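Local coordinates for ABC transporter ATP-binding protein (PDB 2PJZ) that probably binds and hydrolyses ATP as the nucleotide-binding subunit of an ABC transporter, putatively one that moves cobalt, at residues 226-231 with 237-242; 166-171 with 189-194; 154-157 with 163-166. One frame throughout, in Å; residues are numbered along the deposited sequence.

Overall arrangement
Followed from the N terminus, the chain first closes contact 3, where the loop leaving strand 149-153 is held against the first turns of helix 161-173. Contact 2 opens on the same helix, sharing Val166, and closes after strand 177-182, in the loop that leads into strand 195-200. The two are neighbours in space, with centres about 9 Å apart, and touch through Phe156, Ile171 and Tyr191. Contact 1 follows in series, neither nesting nor crossing: it is the hairpin 228-232/235-241, its centre about 24 Å from that of contact 2. Contacts 2 and 3 thus tie helix 161-173 to two loops of the ATPase core; contact 1 forms the edge hairpin of the later antiparallel sheet.

Contact 1 (226-231 with 237-242); sequences ALLVLD and VSIVKG
Leu228, Leu230, Val237 and Ile239 form one apolar face of an antiparallel beta hairpin, and Ile239 is its main bump. Its CD1 fits into the corner formed by two leucines, 4.3 Å from Leu228 CD2 and as far from Leu230 CD1. With CG1 anti to its carbonyl carbon (chi1 -61°), the isoleucine sends that methyl along the face toward both neighbours. Leu230 and Val237 meet nearer the turn of the hairpin, CB to CB at 4.3 Å, in a hydrogen-bonded pair. On the reverse face Val229 lies beside Ser238, with Val229 CG2 3.7 Å from Ser238 OG.

The backbones are joined by a nearly straight bond from Ile239 N to Leu228 O (2.8 Å) and by the reciprocal pair between Leu230 and Val237. Beyond them comes a classic beta bulge: Leu227 and Leu228 both face Ile239, whose carbonyl oxygen draws a weak bond from each of their amides. The extra residue breaks the regular register. Leu227 CD1 then leans over the far end of the partner strand, 4.0 Å from Lys241 N, while Ala226 CB drops against Val240 CG1 at 4.2 Å.

In the fold, strand 228-232 is an outermost strand of a four-stranded antiparallel sheet, and strand 235-241 pairs on its other side with strand 216-220. The Leu-Ile face is packed on Phe198 of strand 195-200 and Ile208 of strand 203-209, joining this sheet to the mixed one. On the reverse face Ser238 OG is bonded to Gly221 O and Arg223 N. At the end of the hairpin Lys241 NZ forms a salt bridge with Glu212 of helix 210-214.

Contact 2 (166-171 with 189-194); sequences VISRYI and NLYKEY
The phenol of Tyr191 reaches the side of helix 161-173 between Ser168 and Ile171, one turn apart. Its OH lies 2.8 Å from Ser168 OG, within hydrogen-bonding distance. Because the serine is modelled in two positions, that bond remains doubtful as a permanent feature. In the conformer described, Ser168 OG is anti to its own backbone N (chi1 -175°), directed outward from the helix to the phenol. Ile171 crosses the tyrosine at about a right angle and brings CG2 to the ring edge, 4.0 Å from CE1. Leu190 adds a branch alongside the serine, CD1 lying 3.8 Å from Ser168 CB.

The second shell sets the ring. Tyr191 CD1 stands 3.8 Å above the plane of Tyr194, over the centre of that ring. A type I turn from Tyr191 to Tyr194, closed by the bond Tyr194 N to Tyr191 O, brings the two tyrosines together. Tyr194 OH is in turn bonded to Lys32 NZ, and Lys172 NZ, farther along the helix, is hydrogen-bonded to the carbonyl oxygen of Leu190. Deeper in, the phenol also packs against Phe156 of contact 3.

The meeting is therefore mostly apolar, with a single pair of hydroxyls at its centre. In this conformer each buried hydroxyl would have the other as a polar partner where the loop before strand 195-200 packs on the helix; the second serine conformer leaves that exchange uncertain.

Contact 3 (154-157 with 163-166); sequences EPFE and RRHV
Phe156, in a type I turn running from Glu154 to Glu157, sits opposite Arg164 near the start of helix 161-173, with their CA atoms 5.8 Å apart. The arginine holds the backbone of the turn from its side: NE lies 2.9 Å from Phe156 O and NH2 3.0 Å from the same atom. The oxygen lies near the plane of the guanidinium, so this is a side-on, two-nitrogen grip. Relative to the carbonyl plane, both donors come from one face, NE moderately tilted and NH2 well above it. Neither N-H bond is straight, at 144° for NE and 137° for NH2, as expected when two nitrogens share one oxygen. An extended chain from CG to NE carries the group across to the turn.

Phe156 CB lies over a face of the guanidinium, 3.7 Å from NE, and Glu157 CA approaches its edge. The phenyl ring runs on into the core, its CE1 4.2 Å from Arg164 O; Pro155 CG packs 3.6 Å above one face, and Ile167, Ile171 and Leu180 also touch it.

The turn directly follows strand 149-153, in what is probably the Walker B to D-loop region of an ABC ATPase. Glu154 matches the glutamate placed after Walker B in that family, while Glu157 OE2 bonds His183 NE2, probably the H-loop histidine.

Salt bridges from NH1 to Asp186 and from NH2 to Glu184 complete the setting of Arg164. The guanidinium thus has two acids and one carbonyl as partners, which would hold its rotation and probably polarise the Phe156-Glu157 peptide.

Contact 1 (226-231 with 237-242)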
ATOM      1  N   ALA A 226      -8.031 -20.528 -14.624  1.00 35.46           N
ATOM      2  CA  ALA A 226      -8.081 -19.462 -13.605  1.00 32.50           C
ATOM      3  C   ALA A 226      -7.050 -18.351 -13.851  1.00 30.57           C
ATOM      4  O   ALA A 226      -5.930 -18.627 -14.256  1.00 31.19           O
ATOM      5  CB  ALA A 226      -7.913 -20.065 -12.221  1.00 32.46           C
ATOM      6  N   LEU A 227      -7.430 -17.096 -13.628  1.00 27.99           N
ATOM      7  CA  LEU A 227      -6.472 -15.994 -13.702  1.00 26.30           C
ATOM      8  C   LEU A 227      -5.457 -16.102 -12.560  1.00 25.73           C
ATOM      9  O   LEU A 227      -4.272 -15.758 -12.713  1.00 25.02           O
ATOM     10  CB  LEU A 227      -7.187 -14.653 -13.626  1.00 26.28           C
ATOM     11  CG  LEU A 227      -8.090 -14.197 -14.772  1.00 26.08           C
ATOM     12  CD1 LEU A 227      -9.139 -13.256 -14.200  1.00 24.44           C
ATOM     13  CD2 LEU A 227      -7.279 -13.489 -15.877  1.00 24.58           C
ATOM     14  N   LEU A 228      -5.929 -16.572 -11.408  1.00 23.76           N
ATOM     15  CA  LEU A 228      -5.046 -16.793 -10.259  1.00 23.09           C
ATOM     16  C   LEU A 228      -5.671 -17.806  -9.323  1.00 23.03           C
ATOM     17  O   LEU A 228      -6.863 -17.726  -9.046  1.00 22.92           O
ATOM     18  CB  LEU A 228      -4.816 -15.468  -9.512  1.00 22.78           C
ATOM     19  CG  LEU A 228      -3.930 -15.490  -8.253  1.00 22.18           C
ATOM     20  CD1 LEU A 228      -2.499 -15.857  -8.626  1.00 19.81           C
ATOM     21  CD2 LEU A 228      -3.969 -14.117  -7.571  1.00 20.90           C
ATOM     22  N   VAL A 229      -4.868 -18.752  -8.845  1.00 22.87           N
ATOM     23  CA  VAL A 229      -5.323 -19.696  -7.825  1.00 24.09           C
ATOM     24  C   VAL A 229      -4.676 -19.376  -6.469  1.00 23.79           C
ATOM     25  O   VAL A 229      -3.461 -19.369  -6.351  1.00 24.06           O
ATOM     26  CB  VAL A 229      -5.045 -21.168  -8.204  1.00 24.27           C
ATOM     27  CG1 VAL A 229      -5.594 -22.116  -7.122  1.00 24.05           C
ATOM     28  CG2 VAL A 229      -5.692 -21.503  -9.599  1.00 25.15           C
ATOM     29  N   LEU A 230      -5.506 -19.096  -5.471  1.00 23.85           N
ATOM     30  CA  LEU A 230      -5.028 -18.812  -4.112  1.00 24.41           C
ATOM     31  C   LEU A 230      -5.036 -20.056  -3.247  1.00 25.92           C
ATOM     32  O   LEU A 230      -6.041 -20.742  -3.175  1.00 26.63           O
ATOM     33  CB  LEU A 230      -5.923 -17.772  -3.438  1.00 22.94           C
ATOM     34  CG  LEU A 230      -6.094 -16.410  -4.106  1.00 22.56           C
ATOM     35  CD1 LEU A 230      -7.150 -15.640  -3.369  1.00 18.24           C
ATOM     36  CD2 LEU A 230      -4.753 -15.659  -4.126  1.00 22.45           C
ATOM     37  N   ASP A 231      -3.918 -20.323  -2.577  1.00 28.05           N
ATOM     38  CA  ASP A 231      -3.828 -21.357  -1.532  1.00 30.31           C
ATOM     39  C   ASP A 231      -4.148 -20.776  -0.141  1.00 31.57           C
ATOM     40  O   ASP A 231      -3.482 -19.826   0.289  1.00 31.53           O
ATOM     41  CB  ASP A 231      -2.420 -21.955  -1.567  1.00 30.45           C
ATOM     42  CG  ASP A 231      -2.015 -22.411  -2.963  1.00 32.77           C
ATOM     43  OD1 ASP A 231      -2.795 -23.147  -3.608  1.00 39.30           O
ATOM     44  OD2 ASP A 231      -0.925 -22.048  -3.439  1.00 36.11           O
ATOM     45  N   VAL A 237      -8.701 -21.448  -3.849  1.00 30.83           N
ATOM     46  CA  VAL A 237      -9.740 -20.521  -4.251  1.00 29.49           C
ATOM     47  C   VAL A 237      -9.318 -19.949  -5.589  1.00 28.34           C
ATOM     48  O   VAL A 237      -8.236 -19.370  -5.716  1.00 27.83           O
ATOM     49  CB  VAL A 237      -9.931 -19.375  -3.214  1.00 29.54           C
ATOM     50  CG1 VAL A 237     -10.833 -18.317  -3.755  1.00 29.10           C
ATOM     51  CG2 VAL A 237     -10.503 -19.910  -1.906  1.00 30.71           C
ATOM     52  N   SER A 238     -10.156 -20.131  -6.602  1.00 27.14           N
ATOM     53  CA  SER A 238      -9.807 -19.682  -7.941  1.00 26.11           C
ATOM     54  C   SER A 238     -10.488 -18.391  -8.306  1.00 25.52           C
ATOM     55  O   SER A 238     -11.697 -18.215  -8.085  1.00 24.68           O
ATOM     56  CB  SER A 238     -10.136 -20.752  -8.985  1.00 26.10           C
ATOM     57  OG  SER A 238      -9.289 -21.868  -8.817  1.00 26.12           O
ATOM     58  N   ILE A 239      -9.695 -17.492  -8.894  1.00 24.63           N
ATOM     59  CA  ILE A 239     -10.203 -16.278  -9.508  1.00 24.65           C
ATOM     60  C   ILE A 239     -10.287 -16.568 -11.014  1.00 25.91           C
ATOM     61  O   ILE A 239      -9.261 -16.821 -11.681  1.00 24.07           O
ATOM     62  CB  ILE A 239      -9.298 -15.054  -9.166  1.00 23.97           C
ATOM     63  CG1 ILE A 239      -9.276 -14.835  -7.638  1.00 24.48           C
ATOM     64  CG2 ILE A 239      -9.785 -13.825  -9.843  1.00 22.03           C
ATOM     65  CD1 ILE A 239      -8.228 -13.832  -7.141  1.00 26.19           C
ATOM     66  N   VAL A 240     -11.525 -16.562 -11.519  1.00 27.66           N
ATOM     67  CA  VAL A 240     -11.840 -16.964 -12.899  1.00 29.21           C
ATOM     68  C   VAL A 240     -12.496 -15.825 -13.712  1.00 31.07           C
ATOM     69  O   VAL A 240     -13.286 -15.033 -13.193  1.00 31.35           O
ATOM     70  CB  VAL A 240     -12.734 -18.235 -12.910  1.00 29.22           C
ATOM     71  CG1 VAL A 240     -12.028 -19.406 -12.207  1.00 28.42           C
ATOM     72  CG2 VAL A 240     -14.070 -17.956 -12.235  1.00 29.26           C
ATOM     73  N   LYS A 241     -12.154 -15.743 -14.994  1.00 33.16           N
ATOM     74  CA  LYS A 241     -12.709 -14.727 -15.875  1.00 35.52           C
ATOM     75  C   LYS A 241     -14.149 -15.103 -16.247  1.00 37.16           C
ATOM     76  O   LYS A 241     -14.432 -16.254 -16.559  1.00 37.38           O
ATOM     77  CB  LYS A 241     -11.843 -14.592 -17.130  1.00 35.79           C
ATOM     78  CG  LYS A 241     -12.051 -13.286 -17.839  1.00 37.06           C
ATOM     79  CD  LYS A 241     -10.897 -12.939 -18.792  1.00 38.60           C
ATOM     80  CE  LYS A 241     -10.998 -11.485 -19.185  1.00 38.25           C
ATOM     81  NZ  LYS A 241     -10.510 -10.612 -18.073  1.00 40.03           N
ATOM     82  N   GLY A 242     -15.057 -14.138 -16.204  1.00 39.13           N
ATOM     83  CA  GLY A 242     -16.468 -14.441 -16.450  1.00 41.84           C
ATOM     84  C   GLY A 242     -17.136 -15.235 -15.333  1.00 43.27           C
ATOM     85  O   GLY A 242     -16.644 -15.253 -14.200  1.00 43.73           O
TER

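Contact 2 (166-171 with 189-194)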
ATOM      1  N   VAL A 166      -9.296  12.860  -6.246  1.00 21.91           N
ATOM      2  CA  VAL A 166      -8.214  13.833  -6.369  1.00 21.38           C
ATOM      3  C   VAL A 166      -6.846  13.196  -6.023  1.00 21.14           C
ATOM      4  O   VAL A 166      -5.889  13.293  -6.809  1.00 21.09           O
ATOM      5  CB  VAL A 166      -8.491  15.106  -5.533  1.00 20.97           C
ATOM      6  CG1 VAL A 166      -7.282  16.024  -5.542  1.00 21.18           C
ATOM      7  CG2 VAL A 166      -9.702  15.864  -6.125  1.00 21.87           C
ATOM      8  N   ILE A 167      -6.771  12.510  -4.884  1.00 20.41           N
ATOM      9  CA  ILE A 167      -5.497  11.911  -4.465  1.00 20.23           C
ATOM     10  C   ILE A 167      -5.076  10.759  -5.399  1.00 19.72           C
ATOM     11  O   ILE A 167      -3.901  10.554  -5.628  1.00 19.29           O
ATOM     12  CB  ILE A 167      -5.505  11.500  -2.959  1.00 20.15           C
ATOM     13  CG1 ILE A 167      -4.071  11.368  -2.409  1.00 20.49           C
ATOM     14  CG2 ILE A 167      -6.301  10.211  -2.740  1.00 19.41           C
ATOM     15  CD1 ILE A 167      -3.286  12.642  -2.398  1.00 20.72           C
ATOM     16  N   SER A 168      -6.047  10.040  -5.958  1.00 19.97           N
ATOM     17  CA  SER A 168      -5.773   8.953  -6.895  0.50 20.27           C
ATOM     18  C   SER A 168      -5.096   9.487  -8.150  1.00 20.32           C
ATOM     19  O   SER A 168      -4.201   8.852  -8.686  1.00 20.13           O
ATOM     20  CB  SER A 168      -7.052   8.206  -7.265  0.50 19.94           C
ATOM     21  OG  SER A 168      -6.776   7.083  -8.078  0.50 20.27           O
ATOM     22  N   ARG A 169      -5.534  10.655  -8.609  1.00 20.41           N
ATOM     23  CA  ARG A 169      -4.928  11.307  -9.767  1.00 21.55           C
ATOM     24  C   ARG A 169      -3.445  11.582  -9.481  1.00 20.27           C
ATOM     25  O   ARG A 169      -2.590  11.329 -10.326  1.00 19.41           O
ATOM     26  CB  ARG A 169      -5.731  12.571 -10.201  1.00 22.37           C
ATOM     27  CG  ARG A 169      -7.087  12.163 -10.906  1.00 24.40           C
ATOM     28  CD  ARG A 169      -8.242  13.249 -11.114  1.00 25.91           C
ATOM     29  NE  ARG A 169      -9.480  12.553 -11.569  1.00 30.99           N
ATOM     30  CZ  ARG A 169     -10.707  12.655 -11.021  1.00 34.91           C
ATOM     31  NH1 ARG A 169     -10.937  13.501 -10.016  1.00 36.94           N
ATOM     32  NH2 ARG A 169     -11.727  11.927 -11.501  1.00 33.52           N
ATOM     33  N   TYR A 170      -3.129  12.029  -8.268  1.00 19.28           N
ATOM     34  CA  TYR A 170      -1.715  12.293  -7.919  1.00 19.21           C
ATOM     35  C   TYR A 170      -0.892  11.014  -7.716  1.00 17.94           C
ATOM     36  O   TYR A 170       0.290  10.962  -8.061  1.00 17.63           O
ATOM     37  CB  TYR A 170      -1.639  13.177  -6.682  1.00 20.51           C
ATOM     38  CG  TYR A 170      -1.991  14.615  -6.967  1.00 22.45           C
ATOM     39  CD1 TYR A 170      -1.235  15.367  -7.861  1.00 23.56           C
ATOM     40  CD2 TYR A 170      -3.063  15.228  -6.321  1.00 24.14           C
ATOM     41  CE1 TYR A 170      -1.549  16.691  -8.125  1.00 26.57           C
ATOM     42  CE2 TYR A 170      -3.389  16.556  -6.579  1.00 25.86           C
ATOM     43  CZ  TYR A 170      -2.634  17.274  -7.478  1.00 25.21           C
ATOM     44  OH  TYR A 170      -2.961  18.591  -7.714  1.00 26.57           O
ATOM     45  N   ILE A 171      -1.524  10.014  -7.112  1.00 17.14           N
ATOM     46  CA  ILE A 171      -0.913   8.693  -6.912  1.00 17.36           C
ATOM     47  C   ILE A 171      -0.529   8.120  -8.270  1.00 18.63           C
ATOM     48  O   ILE A 171       0.539   7.539  -8.433  1.00 17.93           O
ATOM     49  CB  ILE A 171      -1.884   7.748  -6.103  1.00 17.06           C
ATOM     50  CG1 ILE A 171      -1.952   8.218  -4.647  1.00 15.34           C
ATOM     51  CG2 ILE A 171      -1.469   6.254  -6.212  1.00 17.37           C
ATOM     52  CD1 ILE A 171      -3.023   7.552  -3.780  1.00 17.29           C
ATOM     53  N   ASN A 189     -11.449   0.160  -8.985  1.00 26.22           N
ATOM     54  CA  ASN A 189     -11.961   0.550 -10.298  1.00 27.29           C
ATOM     55  C   ASN A 189     -11.174   1.706 -10.887  1.00 27.44           C
ATOM     56  O   ASN A 189     -11.282   1.998 -12.075  1.00 28.05           O
ATOM     57  CB  ASN A 189     -13.429   0.955 -10.189  1.00 27.71           C
ATOM     58  CG  ASN A 189     -13.605   2.209  -9.376  1.00 30.88           C
ATOM     59  OD1 ASN A 189     -13.822   2.150  -8.160  1.00 34.72           O
ATOM     60  ND2 ASN A 189     -13.446   3.357 -10.021  1.00 33.78           N
ATOM     61  N   LEU A 190     -10.416   2.395 -10.047  1.00 27.28           N
ATOM     62  CA  LEU A 190      -9.544   3.470 -10.528  1.00 27.87           C
ATOM     63  C   LEU A 190      -8.137   2.954 -10.842  1.00 27.55           C
ATOM     64  O   LEU A 190      -7.289   3.711 -11.304  1.00 28.03           O
ATOM     65  CB  LEU A 190      -9.459   4.595  -9.491  1.00 27.78           C
ATOM     66  CG  LEU A 190     -10.655   5.553  -9.382  1.00 29.31           C
ATOM     67  CD1 LEU A 190     -10.364   6.563  -8.293  1.00 28.53           C
ATOM     68  CD2 LEU A 190     -10.922   6.257 -10.718  1.00 30.80           C
ATOM     69  N   TYR A 191      -7.900   1.664 -10.605  1.00 26.71           N
ATOM     70  CA  TYR A 191      -6.558   1.104 -10.743  1.00 25.46           C
ATOM     71  C   TYR A 191      -6.491  -0.110 -11.647  1.00 24.84           C
ATOM     72  O   TYR A 191      -5.658  -0.979 -11.438  1.00 24.06           O
ATOM     73  CB  TYR A 191      -5.956   0.816  -9.358  1.00 24.89           C
ATOM     74  CG  TYR A 191      -5.653   2.083  -8.622  1.00 24.08           C
ATOM     75  CD1 TYR A 191      -4.400   2.693  -8.724  1.00 22.24           C
ATOM     76  CD2 TYR A 191      -6.643   2.724  -7.866  1.00 24.71           C
ATOM     77  CE1 TYR A 191      -4.134   3.893  -8.066  1.00 23.82           C
ATOM     78  CE2 TYR A 191      -6.383   3.915  -7.215  1.00 24.65           C
ATOM     79  CZ  TYR A 191      -5.127   4.489  -7.309  1.00 24.67           C
ATOM     80  OH  TYR A 191      -4.888   5.672  -6.653  1.00 26.96           O
ATOM     81  N   LYS A 192      -7.324  -0.123 -12.694  1.00 24.16           N
ATOM     82  CA  LYS A 192      -7.436  -1.253 -13.627  1.00 24.24           C
ATOM     83  C   LYS A 192      -6.140  -1.575 -14.329  1.00 23.91           C
ATOM     84  O   LYS A 192      -5.858  -2.756 -14.609  1.00 24.21           O
ATOM     85  CB  LYS A 192      -8.523  -0.984 -14.691  1.00 24.72           C
ATOM     86  CG  LYS A 192      -9.876  -0.686 -14.116  1.00 24.97           C
ATOM     87  CD  LYS A 192     -10.894  -0.250 -15.202  1.00 26.61           C
ATOM     88  CE  LYS A 192     -12.304  -0.302 -14.621  1.00 30.68           C
ATOM     89  NZ  LYS A 192     -13.346  -0.123 -15.697  1.00 34.65           N
ATOM     90  N   GLU A 193      -5.334  -0.555 -14.595  1.00 24.00           N
ATOM     91  CA  GLU A 193      -4.083  -0.782 -15.330  1.00 25.42           C
ATOM     92  C   GLU A 193      -2.954  -1.324 -14.434  1.00 24.53           C
ATOM     93  O   GLU A 193      -1.827  -1.575 -14.905  1.00 24.24           O
ATOM     94  CB  GLU A 193      -3.665   0.489 -16.107  1.00 27.16           C
ATOM     95  CG  GLU A 193      -3.238   1.709 -15.264  1.00 31.22           C
ATOM     96  CD  GLU A 193      -4.366   2.600 -14.699  1.00 37.04           C
ATOM     97  OE1 GLU A 193      -4.242   3.846 -14.877  1.00 39.54           O
ATOM     98  OE2 GLU A 193      -5.320   2.098 -14.046  1.00 34.50           O
ATOM     99  N   TYR A 194      -3.269  -1.547 -13.159  1.00 23.30           N
ATOM    100  CA  TYR A 194      -2.246  -1.944 -12.159  1.00 22.56           C
ATOM    101  C   TYR A 194      -2.299  -3.414 -11.877  1.00 20.51           C
ATOM    102  O   TYR A 194      -3.308  -4.044 -12.165  1.00 20.22           O
ATOM    103  CB  TYR A 194      -2.441  -1.163 -10.862  1.00 23.82           C
ATOM    104  CG  TYR A 194      -2.064   0.267 -11.010  1.00 26.47           C
ATOM    105  CD1 TYR A 194      -1.169   0.876 -10.139  1.00 29.09           C
ATOM    106  CD2 TYR A 194      -2.617   1.034 -12.031  1.00 28.31           C
ATOM    107  CE1 TYR A 194      -0.823   2.237 -10.315  1.00 31.89           C
ATOM    108  CE2 TYR A 194      -2.272   2.342 -12.218  1.00 30.88           C
ATOM    109  CZ  TYR A 194      -1.383   2.946 -11.377  1.00 29.89           C
ATOM    110  OH  TYR A 194      -1.100   4.268 -11.627  1.00 30.79           O
TER

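Contact 3 (154-157 with 163-166)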
ATOM      1  N   GLU A 154      -2.745   2.453   2.839  1.00 15.31           N
ATOM      2  CA  GLU A 154      -4.181   2.831   2.947  1.00 17.07           C
ATOM      3  C   GLU A 154      -4.465   4.289   2.621  1.00 16.98           C
ATOM      4  O   GLU A 154      -4.999   5.021   3.484  1.00 17.69           O
ATOM      5  CB  GLU A 154      -4.707   2.534   4.364  1.00 16.60           C
ATOM      6  CG  GLU A 154      -4.732   1.069   4.691  1.00 19.16           C
ATOM      7  CD  GLU A 154      -5.904   0.331   4.046  1.00 22.87           C
ATOM      8  OE1 GLU A 154      -6.618   0.901   3.176  1.00 21.33           O
ATOM      9  OE2 GLU A 154      -6.076  -0.842   4.420  1.00 26.48           O
ATOM     10  N   PRO A 155      -4.122   4.738   1.398  1.00 16.95           N
ATOM     11  CA  PRO A 155      -4.215   6.180   1.150  1.00 18.10           C
ATOM     12  C   PRO A 155      -5.668   6.695   1.043  1.00 20.08           C
ATOM     13  O   PRO A 155      -5.875   7.892   0.972  1.00 19.77           O
ATOM     14  CB  PRO A 155      -3.482   6.364  -0.184  1.00 17.26           C
ATOM     15  CG  PRO A 155      -3.586   5.031  -0.877  1.00 17.59           C
ATOM     16  CD  PRO A 155      -3.625   3.986   0.217  1.00 17.32           C
ATOM     17  N   PHE A 156      -6.641   5.788   1.079  1.00 22.03           N
ATOM     18  CA  PHE A 156      -8.039   6.149   0.795  1.00 23.79           C
ATOM     19  C   PHE A 156      -8.939   5.980   2.007  1.00 23.82           C
ATOM     20  O   PHE A 156     -10.118   6.354   1.969  1.00 24.26           O
ATOM     21  CB  PHE A 156      -8.604   5.289  -0.337  1.00 24.55           C
ATOM     22  CG  PHE A 156      -7.710   5.186  -1.546  1.00 26.36           C
ATOM     23  CD1 PHE A 156      -7.528   6.268  -2.390  1.00 26.52           C
ATOM     24  CD2 PHE A 156      -7.087   3.975  -1.855  1.00 28.19           C
ATOM     25  CE1 PHE A 156      -6.718   6.169  -3.521  1.00 28.35           C
ATOM     26  CE2 PHE A 156      -6.280   3.860  -2.980  1.00 29.06           C
ATOM     27  CZ  PHE A 156      -6.095   4.961  -3.811  1.00 28.35           C
ATOM     28  N   GLU A 157      -8.399   5.418   3.079  1.00 24.29           N
ATOM     29  CA  GLU A 157      -9.223   5.097   4.234  1.00 24.84           C
ATOM     30  C   GLU A 157      -9.608   6.377   4.966  1.00 24.53           C
ATOM     31  O   GLU A 157      -8.781   7.252   5.154  1.00 23.52           O
ATOM     32  CB  GLU A 157      -8.510   4.090   5.133  1.00 25.84           C
ATOM     33  CG  GLU A 157      -9.358   3.576   6.271  1.00 28.37           C
ATOM     34  CD  GLU A 157      -8.888   2.236   6.820  1.00 34.20           C
ATOM     35  OE1 GLU A 157      -7.717   1.847   6.603  1.00 35.39           O
ATOM     36  OE2 GLU A 157      -9.707   1.563   7.483  1.00 37.17           O
ATOM     37  N   ARG A 163     -12.339  13.516  -2.617  1.00 26.47           N
ATOM     38  CA  ARG A 163     -10.910  13.625  -2.323  1.00 26.93           C
ATOM     39  C   ARG A 163     -10.145  12.337  -2.640  1.00 26.05           C
ATOM     40  O   ARG A 163      -8.961  12.388  -2.942  1.00 26.75           O
ATOM     41  CB  ARG A 163     -10.676  14.084  -0.884  1.00 26.74           C
ATOM     42  CG  ARG A 163     -11.042  15.544  -0.722  1.00 29.83           C
ATOM     43  CD  ARG A 163     -11.022  15.990   0.710  1.00 34.23           C
ATOM     44  NE  ARG A 163     -11.675  17.288   0.810  1.00 37.88           N
ATOM     45  CZ  ARG A 163     -11.593  18.100   1.852  1.00 41.57           C
ATOM     46  NH1 ARG A 163     -10.879  17.752   2.917  1.00 43.39           N
ATOM     47  NH2 ARG A 163     -12.247  19.259   1.835  1.00 42.46           N
ATOM     48  N   ARG A 164     -10.827  11.201  -2.592  1.00 25.48           N
ATOM     49  CA  ARG A 164     -10.233   9.947  -3.056  1.00 25.11           C
ATOM     50  C   ARG A 164      -9.844  10.021  -4.529  1.00 25.24           C
ATOM     51  O   ARG A 164      -8.773   9.536  -4.939  1.00 24.27           O
ATOM     52  CB  ARG A 164     -11.173   8.777  -2.841  1.00 25.27           C
ATOM     53  CG  ARG A 164     -11.229   8.266  -1.414  1.00 23.66           C
ATOM     54  CD  ARG A 164     -12.291   7.209  -1.295  1.00 23.62           C
ATOM     55  NE  ARG A 164     -12.092   6.404  -0.094  1.00 24.34           N
ATOM     56  CZ  ARG A 164     -12.619   5.201   0.112  1.00 26.29           C
ATOM     57  NH1 ARG A 164     -13.417   4.644  -0.794  1.00 28.51           N
ATOM     58  NH2 ARG A 164     -12.360   4.557   1.237  1.00 27.00           N
ATOM     59  N   HIS A 165     -10.730  10.615  -5.326  1.00 24.32           N
ATOM     60  CA  HIS A 165     -10.483  10.815  -6.740  1.00 23.71           C
ATOM     61  C   HIS A 165      -9.364  11.788  -7.024  1.00 23.12           C
ATOM     62  O   HIS A 165      -8.563  11.562  -7.941  1.00 24.24           O
ATOM     63  CB  HIS A 165     -11.782  11.233  -7.436  1.00 23.46           C
ATOM     64  CG  HIS A 165     -12.642  10.062  -7.779  1.00 24.05           C
ATOM     65  ND1 HIS A 165     -13.356   9.368  -6.825  1.00 21.76           N
ATOM     66  CD2 HIS A 165     -12.821   9.400  -8.946  1.00 21.75           C
ATOM     67  CE1 HIS A 165     -13.983   8.358  -7.401  1.00 21.68           C
ATOM     68  NE2 HIS A 165     -13.661   8.345  -8.683  1.00 24.02           N
ATOM     69  N   VAL A 166      -9.296  12.860  -6.246  1.00 21.91           N
ATOM     70  CA  VAL A 166      -8.214  13.833  -6.369  1.00 21.38           C
ATOM     71  C   VAL A 166      -6.846  13.196  -6.023  1.00 21.14           C
ATOM     72  O   VAL A 166      -5.889  13.293  -6.809  1.00 21.09           O
ATOM     73  CB  VAL A 166      -8.491  15.106  -5.533  1.00 20.97           C
ATOM     74  CG1 VAL A 166      -7.282  16.024  -5.542  1.00 21.18           C
ATOM     75  CG2 VAL A 166      -9.702  15.864  -6.125  1.00 21.87           C
TER